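Local coordinates for protein dextranase (Pseudarthrobacter oxydans, PDB 6NZS) that hydrolyses internal alpha-1,6-glucosidic linkages of dextran, as an endo-acting dextranase of glycosyl hydrolase family 49, at residues E287-E292 / N297-L302; N307-C312 / V343-E348. All coordinates share one frame; numbering follows the deposited sequence.

Contact 1: residues E287-E292 / N297-L302; sequences EQYVYE and NNYNHL
His301 ND1 donates to the carbonyl O of Tyr291 at 2.8 Å, an almost straight bond (175°) that ties together two parts of the long loop between strands 283-285 and 316-320 of the beta-solenoid. The oxygen lies in the plane of the imidazole, at its edge, while ND1 itself stands above the carbonyl plane and off its lone pairs. With CG anti to the backbone N (chi1 174°), the histidine ring is carried alongside Tyr291, and the two side chains point the same way. Their rings are near parallel (22°) but slid apart, touching merely at Tyr291 CD2 and His301 CE1, 3.9 Å apart. The Glu292 side chain crosses that of His301 at a slant: its CB packs near ND1, and OE1 comes within 3.2 Å of His301 CE1, its carboxylate turned well out of the ring plane. The same OE1 forms a salt bridge with Lys71, and Tyr69 stacks on the imidazole. With an alanine here in place of His301, the Tyr291 carbonyl would probably lose this donor and Tyr69 its stacking partner. One residue on, Leu302 N gives a weak, bent bond to Glu292 O, and Leu302 CD2 rests against the Glu292 carboxylate.

Earlier in 297-302, a type I' turn from Asn297 to Asn300 carries Tyr299. Its ring meets that of Tyr289 obliquely; the Tyr299 hydroxyl bonds His244 and the Tyr289 hydroxyl the carbonyl O of Tyr243. Val290 points at the second segment, with CG1 3.6 Å from Tyr299 O and close to His301 N. A water links the two backbones, accepting from Val290 N at 3.1 Å and donating to Tyr299 O at 2.8 Å.

Contact 2: residues N307-C312 / V343-E348; sequences NCHSSC and VVYGNE
Tyr345 reaches from strand 342-346, the outermost of a parallel four-stranded sheet of the beta-solenoid, to the loop 307-312, where a disulfide closes 308-312, and its phenol end makes the whole contact. The packing is light, at the protein surface. Tyr345 OH lies 3.7 Å from Ser310 CA and 3.8 Å from Ser310 CB, and it approaches His309 CD2 obliquely as the two side chains cross. CG anti to the carbonyl carbon (chi1 -71°) sends the phenol out from the strand toward this turn, and Val343 CG2, two residues back on the same strand, covers one ring face near its rim. The His309 ring also meets that of His340.

Among polar atoms, Tyr345 OH stands 3.4 Å from His309 O, a carbonyl that accepts from Lys314 NZ. Within the turn, bonds of its own add to this. In an Asx turn, Asn307 OD1 takes the backbone N-H of His309 at 2.8 Å, the donor lying in the carbonyl plane on a lone pair. Cys308 O is gripped twice, by Ser311 N and by Cys312 N. His309 and Ser310, which meet the tyrosine, lie between these bonded residues.

The covalent interaction is the disulfide at the base of the turn, where Cys308 SG joins Cys312 SG at 2.0 Å.

In the fold
Contact 1 closes before contact 2 opens along the chain, and their centres lie about 16 Å apart on the same side of the chain's centre. Three of the four segments, 287-292, 297-302 and 307-312, belong to the long loop between strands 283-285 and 316-320; the fourth lies on strand 342-346, which pairs with 316-320. The loop thus folds back on itself in contact 1 and then leans on the solenoid wall in contact 2. The two also touch directly: Leu302 CD1 packs on Cys308 CB, and Glu292 O sits 3.3 Å from Cys312 SG. The disulfide turn thus lies between the folded loop and strand 342-346, packed on the first and touched lightly by Tyr345 of the second.

Contact 1: residues E287-E292 / N297-L302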
ATOM      1  N   GLU A 287       2.290  15.649  -2.144  1.00 11.79           N
ATOM      2  CA  GLU A 287       3.040  16.324  -1.087  1.00 11.70           C
ATOM      3  C   GLU A 287       2.584  17.760  -0.842  1.00 14.59           C
ATOM      4  O   GLU A 287       2.758  18.275   0.270  1.00 13.45           O
ATOM      5  CB  GLU A 287       4.528  16.303  -1.437  1.00 12.20           C
ATOM      6  CG  GLU A 287       4.897  17.147  -2.651  1.00 12.79           C
ATOM      7  CD  GLU A 287       6.273  16.805  -3.185  1.00 14.96           C
ATOM      8  OE1 GLU A 287       6.428  15.708  -3.764  1.00 15.72           O
ATOM      9  OE2 GLU A 287       7.201  17.622  -3.030  1.00 15.55           O
ATOM     10  N   GLN A 288       2.035  18.434  -1.855  1.00 13.17           N
ATOM     11  CA  GLN A 288       1.638  19.831  -1.686  1.00 14.34           C
ATOM     12  C   GLN A 288       0.298  19.987  -0.985  1.00 16.74           C
ATOM     13  O   GLN A 288      -0.019  21.096  -0.538  1.00 18.05           O
ATOM     14  CB  GLN A 288       1.601  20.562  -3.032  1.00 14.02           C
ATOM     15  CG  GLN A 288       2.920  20.509  -3.778  1.00 12.99           C
ATOM     16  CD  GLN A 288       2.904  21.241  -5.115  1.00 16.58           C
ATOM     17  OE1 GLN A 288       2.030  21.018  -5.945  1.00 16.06           O
ATOM     18  NE2 GLN A 288       3.886  22.103  -5.328  1.00 19.55           N
ATOM     19  N   TYR A 289      -0.486  18.922  -0.862  1.00 14.60           N
ATOM     20  CA  TYR A 289      -1.812  19.010  -0.270  1.00 14.99           C
ATOM     21  C   TYR A 289      -1.739  18.800   1.236  1.00 16.18           C
ATOM     22  O   TYR A 289      -0.993  17.946   1.722  1.00 15.12           O
ATOM     23  CB  TYR A 289      -2.754  17.970  -0.884  1.00 14.97           C
ATOM     24  CG  TYR A 289      -2.932  18.105  -2.381  1.00 15.29           C
ATOM     25  CD1 TYR A 289      -3.518  19.239  -2.930  1.00 16.21           C
ATOM     26  CD2 TYR A 289      -2.518  17.097  -3.242  1.00 13.57           C
ATOM     27  CE1 TYR A 289      -3.679  19.374  -4.291  1.00 15.37           C
ATOM     28  CE2 TYR A 289      -2.683  17.216  -4.603  1.00 14.52           C
ATOM     29  CZ  TYR A 289      -3.262  18.356  -5.124  1.00 14.96           C
ATOM     30  OH  TYR A 289      -3.409  18.468  -6.490  1.00 15.45           O
ATOM     31  N   VAL A 290      -2.524  19.593   1.967  1.00 15.73           N
ATOM     32  CA  VAL A 290      -2.669  19.403   3.404  1.00 16.37           C
ATOM     33  C   VAL A 290      -3.455  18.122   3.670  1.00 15.42           C
ATOM     34  O   VAL A 290      -4.247  17.663   2.834  1.00 14.21           O
ATOM     35  CB  VAL A 290      -3.368  20.635   4.013  1.00 15.90           C
ATOM     36  CG1 VAL A 290      -4.825  20.719   3.548  1.00 16.71           C
ATOM     37  CG2 VAL A 290      -3.292  20.623   5.530  1.00 15.58           C
ATOM     38  N   TYR A 291      -3.222  17.525   4.839  1.00 13.32           N
ATOM     39  CA  TYR A 291      -4.052  16.419   5.301  1.00 13.74           C
ATOM     40  C   TYR A 291      -5.517  16.803   5.198  1.00 16.12           C
ATOM     41  O   TYR A 291      -5.913  17.886   5.633  1.00 15.24           O
ATOM     42  CB  TYR A 291      -3.732  16.139   6.768  1.00 13.92           C
ATOM     43  CG  TYR A 291      -4.577  15.071   7.434  1.00 14.07           C
ATOM     44  CD1 TYR A 291      -4.630  13.776   6.929  1.00 14.16           C
ATOM     45  CD2 TYR A 291      -5.305  15.354   8.588  1.00 14.33           C
ATOM     46  CE1 TYR A 291      -5.376  12.797   7.553  1.00 12.78           C
ATOM     47  CE2 TYR A 291      -6.055  14.384   9.219  1.00 14.16           C
ATOM     48  CZ  TYR A 291      -6.092  13.101   8.705  1.00 13.41           C
ATOM     49  OH  TYR A 291      -6.840  12.133   9.343  1.00 16.33           O
ATOM     50  N   GLU A 292      -6.321  15.906   4.627  1.00 14.21           N
ATOM     51  CA  GLU A 292      -7.762  16.130   4.483  1.00 16.52           C
ATOM     52  C   GLU A 292      -8.044  17.442   3.754  1.00 19.41           C
ATOM     53  O   GLU A 292      -8.957  18.193   4.112  1.00 19.43           O
ATOM     54  CB  GLU A 292      -8.489  16.061   5.830  1.00 17.12           C
ATOM     55  CG  GLU A 292      -8.816  14.649   6.310  1.00 19.47           C
ATOM     56  CD  GLU A 292      -9.566  14.633   7.633  1.00 17.38           C
ATOM     57  OE1 GLU A 292      -9.292  15.507   8.482  1.00 19.15           O
ATOM     58  OE2 GLU A 292     -10.429  13.749   7.828  1.00 18.98           O
ATOM     59  N   ASN A 297     -13.665  23.369   0.742  1.00 28.77           N
ATOM     60  CA  ASN A 297     -13.076  24.380   1.615  1.00 27.60           C
ATOM     61  C   ASN A 297     -11.846  25.010   0.976  1.00 27.39           C
ATOM     62  O   ASN A 297     -10.861  25.315   1.653  1.00 29.06           O
ATOM     63  CB  ASN A 297     -12.741  23.788   2.984  1.00 28.08           C
ATOM     64  CG  ASN A 297     -12.460  24.854   4.035  1.00 33.09           C
ATOM     65  OD1 ASN A 297     -12.763  26.032   3.840  1.00 31.82           O
ATOM     66  ND2 ASN A 297     -11.870  24.441   5.152  1.00 28.95           N
ATOM     67  N   ASN A 298     -11.879  25.205  -0.344  1.00 28.53           N
ATOM     68  CA  ASN A 298     -10.783  25.846  -1.078  1.00 27.96           C
ATOM     69  C   ASN A 298      -9.465  25.083  -0.953  1.00 26.31           C
ATOM     70  O   ASN A 298      -8.391  25.688  -0.984  1.00 25.92           O
ATOM     71  CB  ASN A 298     -10.586  27.310  -0.671  1.00 32.67           C
ATOM     72  CG  ASN A 298     -11.793  28.176  -0.974  1.00 40.02           C
ATOM     73  OD1 ASN A 298     -12.571  27.884  -1.884  1.00 42.58           O
ATOM     74  ND2 ASN A 298     -11.951  29.254  -0.212  1.00 40.30           N
ATOM     75  N   TYR A 299      -9.528  23.759  -0.805  1.00 25.38           N
ATOM     76  CA  TYR A 299      -8.367  22.887  -0.615  1.00 23.59           C
ATOM     77  C   TYR A 299      -7.718  23.048   0.755  1.00 27.67           C
ATOM     78  O   TYR A 299      -6.709  22.385   1.034  1.00 22.67           O
ATOM     79  CB  TYR A 299      -7.305  23.017  -1.719  1.00 22.96           C
ATOM     80  CG  TYR A 299      -7.772  22.561  -3.078  1.00 23.31           C
ATOM     81  CD1 TYR A 299      -8.586  23.369  -3.863  1.00 23.82           C
ATOM     82  CD2 TYR A 299      -7.395  21.320  -3.584  1.00 21.33           C
ATOM     83  CE1 TYR A 299      -9.014  22.955  -5.108  1.00 23.33           C
ATOM     84  CE2 TYR A 299      -7.820  20.898  -4.828  1.00 22.76           C
ATOM     85  CZ  TYR A 299      -8.631  21.721  -5.583  1.00 23.24           C
ATOM     86  OH  TYR A 299      -9.049  21.305  -6.825  1.00 21.02           O
ATOM     87  N   ASN A 300      -8.243  23.916   1.614  1.00 24.78           N
ATOM     88  CA  ASN A 300      -7.749  23.973   2.977  1.00 24.98           C
ATOM     89  C   ASN A 300      -8.246  22.757   3.753  1.00 21.39           C
ATOM     90  O   ASN A 300      -9.115  22.006   3.300  1.00 22.62           O
ATOM     91  CB  ASN A 300      -8.203  25.264   3.656  1.00 27.32           C
ATOM     92  CG  ASN A 300      -7.674  26.499   2.961  1.00 26.74           C
ATOM     93  OD1 ASN A 300      -8.443  27.368   2.543  1.00 34.13           O
ATOM     94  ND2 ASN A 300      -6.358  26.583   2.825  1.00 27.16           N
ATOM     95  N   HIS A 301      -7.679  22.564   4.942  1.00 20.15           N
ATOM     96  CA  HIS A 301      -8.049  21.421   5.762  1.00 19.44           C
ATOM     97  C   HIS A 301      -9.544  21.432   6.085  1.00 25.35           C
ATOM     98  O   HIS A 301     -10.167  22.487   6.232  1.00 25.64           O
ATOM     99  CB  HIS A 301      -7.232  21.403   7.054  1.00 18.67           C
ATOM    100  CG  HIS A 301      -7.651  20.334   8.010  1.00 20.20           C
ATOM    101  ND1 HIS A 301      -7.326  19.008   7.829  1.00 15.80           N
ATOM    102  CD2 HIS A 301      -8.390  20.388   9.142  1.00 18.66           C
ATOM    103  CE1 HIS A 301      -7.833  18.292   8.815  1.00 18.78           C
ATOM    104  NE2 HIS A 301      -8.489  19.107   9.626  1.00 21.27           N
ATOM    105  N   LEU A 302     -10.100  20.227   6.207  1.00 23.90           N
ATOM    106  CA  LEU A 302     -11.519  20.008   6.472  1.00 25.95           C
ATOM    107  C   LEU A 302     -12.023  20.844   7.644  1.00 27.25           C
ATOM    108  O   LEU A 302     -11.418  20.864   8.718  1.00 27.87           O
ATOM    109  CB  LEU A 302     -11.694  18.529   6.796  1.00 26.69           C
ATOM    110  CG  LEU A 302     -13.046  18.034   7.275  1.00 32.54           C
ATOM    111  CD1 LEU A 302     -14.034  18.165   6.130  1.00 34.32           C
ATOM    112  CD2 LEU A 302     -12.900  16.593   7.748  1.00 29.07           C
TER
HETATM  113  O   HOH W   1      -4.085  21.712   0.250  1.00 19.62           O

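Contact 2: residues N307-C312 / V343-E348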
ATOM      1  N   ASN A 307     -16.896  14.293   8.383  1.00 39.91           N
ATOM      2  CA  ASN A 307     -15.957  13.644   7.480  1.00 35.04           C
ATOM      3  C   ASN A 307     -15.966  14.380   6.148  1.00 35.38           C
ATOM      4  O   ASN A 307     -16.807  15.247   5.898  1.00 33.52           O
ATOM      5  CB  ASN A 307     -16.308  12.166   7.271  1.00 35.16           C
ATOM      6  CG  ASN A 307     -17.566  11.977   6.441  1.00 37.66           C
ATOM      7  OD1 ASN A 307     -17.542  12.096   5.214  1.00 34.02           O
ATOM      8  ND2 ASN A 307     -18.677  11.682   7.112  1.00 40.04           N
ATOM      9  N   CYS A 308     -15.010  14.027   5.294  1.00 29.43           N
ATOM     10  CA  CYS A 308     -14.951  14.503   3.916  1.00 26.85           C
ATOM     11  C   CYS A 308     -14.789  13.329   2.964  1.00 25.58           C
ATOM     12  O   CYS A 308     -14.041  13.395   1.979  1.00 24.66           O
ATOM     13  CB  CYS A 308     -13.836  15.525   3.732  1.00 25.29           C
ATOM     14  SG  CYS A 308     -12.176  14.916   4.147  1.00 26.48           S
ATOM     15  N   HIS A 309     -15.509  12.239   3.254  1.00 26.13           N
ATOM     16  CA  HIS A 309     -15.334  10.980   2.535  1.00 26.78           C
ATOM     17  C   HIS A 309     -15.420  11.155   1.027  1.00 27.64           C
ATOM     18  O   HIS A 309     -14.710  10.467   0.283  1.00 26.94           O
ATOM     19  CB  HIS A 309     -16.368   9.960   3.021  1.00 29.07           C
ATOM     20  CG  HIS A 309     -16.259   8.622   2.358  1.00 30.43           C
ATOM     21  ND1 HIS A 309     -15.317   7.683   2.723  1.00 31.58           N
ATOM     22  CD2 HIS A 309     -16.979   8.062   1.356  1.00 30.82           C
ATOM     23  CE1 HIS A 309     -15.459   6.604   1.972  1.00 30.69           C
ATOM     24  NE2 HIS A 309     -16.459   6.809   1.132  1.00 33.32           N
ATOM     25  N   SER A 310     -16.253  12.081   0.553  1.00 28.36           N
ATOM     26  CA  SER A 310     -16.467  12.259  -0.878  1.00 27.04           C
ATOM     27  C   SER A 310     -15.967  13.592  -1.426  1.00 30.35           C
ATOM     28  O   SER A 310     -16.064  13.813  -2.638  1.00 33.64           O
ATOM     29  CB  SER A 310     -17.950  12.077  -1.226  1.00 34.35           C
ATOM     30  OG  SER A 310     -18.702  13.208  -0.818  1.00 35.58           O
ATOM     31  N   SER A 311     -15.435  14.484  -0.582  1.00 28.90           N
ATOM     32  CA  SER A 311     -14.989  15.803  -1.026  1.00 24.89           C
ATOM     33  C   SER A 311     -13.508  16.083  -0.800  1.00 25.53           C
ATOM     34  O   SER A 311     -12.989  17.064  -1.346  1.00 21.87           O
ATOM     35  CB  SER A 311     -15.813  16.908  -0.353  1.00 29.34           C
ATOM     36  OG  SER A 311     -15.870  16.706   1.049  1.00 28.12           O
ATOM     37  N   CYS A 312     -12.813  15.279  -0.012  1.00 22.76           N
ATOM     38  CA  CYS A 312     -11.386  15.499   0.140  1.00 18.62           C
ATOM     39  C   CYS A 312     -10.641  14.991  -1.087  1.00 18.95           C
ATOM     40  O   CYS A 312     -11.077  14.049  -1.755  1.00 21.46           O
ATOM     41  CB  CYS A 312     -10.881  14.830   1.408  1.00 19.12           C
ATOM     42  SG  CYS A 312     -11.055  15.937   2.817  1.00 19.70           S
ATOM     43  N   VAL A 343     -10.590   6.022  -5.757  1.00 14.64           N
ATOM     44  CA  VAL A 343     -12.018   5.747  -5.629  1.00 15.97           C
ATOM     45  C   VAL A 343     -12.691   5.848  -6.990  1.00 14.46           C
ATOM     46  O   VAL A 343     -12.245   6.576  -7.880  1.00 15.45           O
ATOM     47  CB  VAL A 343     -12.722   6.663  -4.600  1.00 16.95           C
ATOM     48  CG1 VAL A 343     -12.966   8.053  -5.184  1.00 19.57           C
ATOM     49  CG2 VAL A 343     -14.039   6.045  -4.123  1.00 17.40           C
ATOM     50  N   VAL A 344     -13.759   5.075  -7.145  1.00 15.04           N
ATOM     51  CA  VAL A 344     -14.644   5.149  -8.296  1.00 15.00           C
ATOM     52  C   VAL A 344     -16.048   5.327  -7.750  1.00 16.30           C
ATOM     53  O   VAL A 344     -16.458   4.598  -6.840  1.00 16.54           O
ATOM     54  CB  VAL A 344     -14.576   3.866  -9.146  1.00 14.32           C
ATOM     55  CG1 VAL A 344     -15.567   3.944 -10.308  1.00 16.79           C
ATOM     56  CG2 VAL A 344     -13.159   3.624  -9.643  1.00 16.81           C
ATOM     57  N   TYR A 345     -16.776   6.302  -8.281  1.00 17.85           N
ATOM     58  CA  TYR A 345     -18.179   6.483  -7.950  1.00 18.32           C
ATOM     59  C   TYR A 345     -19.010   6.264  -9.203  1.00 17.20           C
ATOM     60  O   TYR A 345     -18.542   6.495 -10.320  1.00 16.95           O
ATOM     61  CB  TYR A 345     -18.445   7.884  -7.420  1.00 18.50           C
ATOM     62  CG  TYR A 345     -17.874   8.132  -6.047  1.00 22.62           C
ATOM     63  CD1 TYR A 345     -18.247   7.343  -4.965  1.00 29.93           C
ATOM     64  CD2 TYR A 345     -16.966   9.152  -5.830  1.00 22.81           C
ATOM     65  CE1 TYR A 345     -17.721   7.570  -3.704  1.00 28.99           C
ATOM     66  CE2 TYR A 345     -16.437   9.387  -4.576  1.00 25.66           C
ATOM     67  CZ  TYR A 345     -16.819   8.593  -3.521  1.00 28.15           C
ATOM     68  OH  TYR A 345     -16.295   8.831  -2.270  1.00 35.39           O
ATOM     69  N   GLY A 346     -20.252   5.822  -9.006  1.00 19.50           N
ATOM     70  CA  GLY A 346     -21.148   5.499 -10.096  1.00 18.97           C
ATOM     71  C   GLY A 346     -21.577   4.044 -10.027  1.00 16.83           C
ATOM     72  O   GLY A 346     -21.870   3.516  -8.948  1.00 20.75           O
ATOM     73  N   ASN A 347     -21.609   3.396 -11.182  1.00 15.01           N
ATOM     74  CA  ASN A 347     -21.939   1.977 -11.218  1.00 16.01           C
ATOM     75  C   ASN A 347     -20.688   1.196 -10.838  1.00 15.90           C
ATOM     76  O   ASN A 347     -19.783   1.008 -11.655  1.00 16.34           O
ATOM     77  CB  ASN A 347     -22.471   1.564 -12.584  1.00 16.93           C
ATOM     78  CG  ASN A 347     -23.050   0.164 -12.569  1.00 18.14           C
ATOM     79  OD1 ASN A 347     -22.518  -0.732 -11.908  1.00 17.90           O
ATOM     80  ND2 ASN A 347     -24.154  -0.031 -13.282  1.00 19.24           N
ATOM     81  N   GLU A 348     -20.657   0.711  -9.597  1.00 15.81           N
ATOM     82  CA  GLU A 348     -19.500  -0.021  -9.093  1.00 15.20           C
ATOM     83  C   GLU A 348     -19.369  -1.421  -9.678  1.00 17.97           C
ATOM     84  O   GLU A 348     -18.365  -2.093  -9.407  1.00 15.98           O
ATOM     85  CB  GLU A 348     -19.547  -0.061  -7.563  1.00 17.48           C
ATOM     86  CG  GLU A 348     -19.568   1.333  -6.939  1.00 21.64           C
ATOM     87  CD  GLU A 348     -19.539   1.327  -5.415  1.00 27.69           C
ATOM     88  OE1 GLU A 348     -19.634   0.241  -4.808  1.00 30.13           O
ATOM     89  OE2 GLU A 348     -19.433   2.422  -4.824  1.00 35.53           O
TER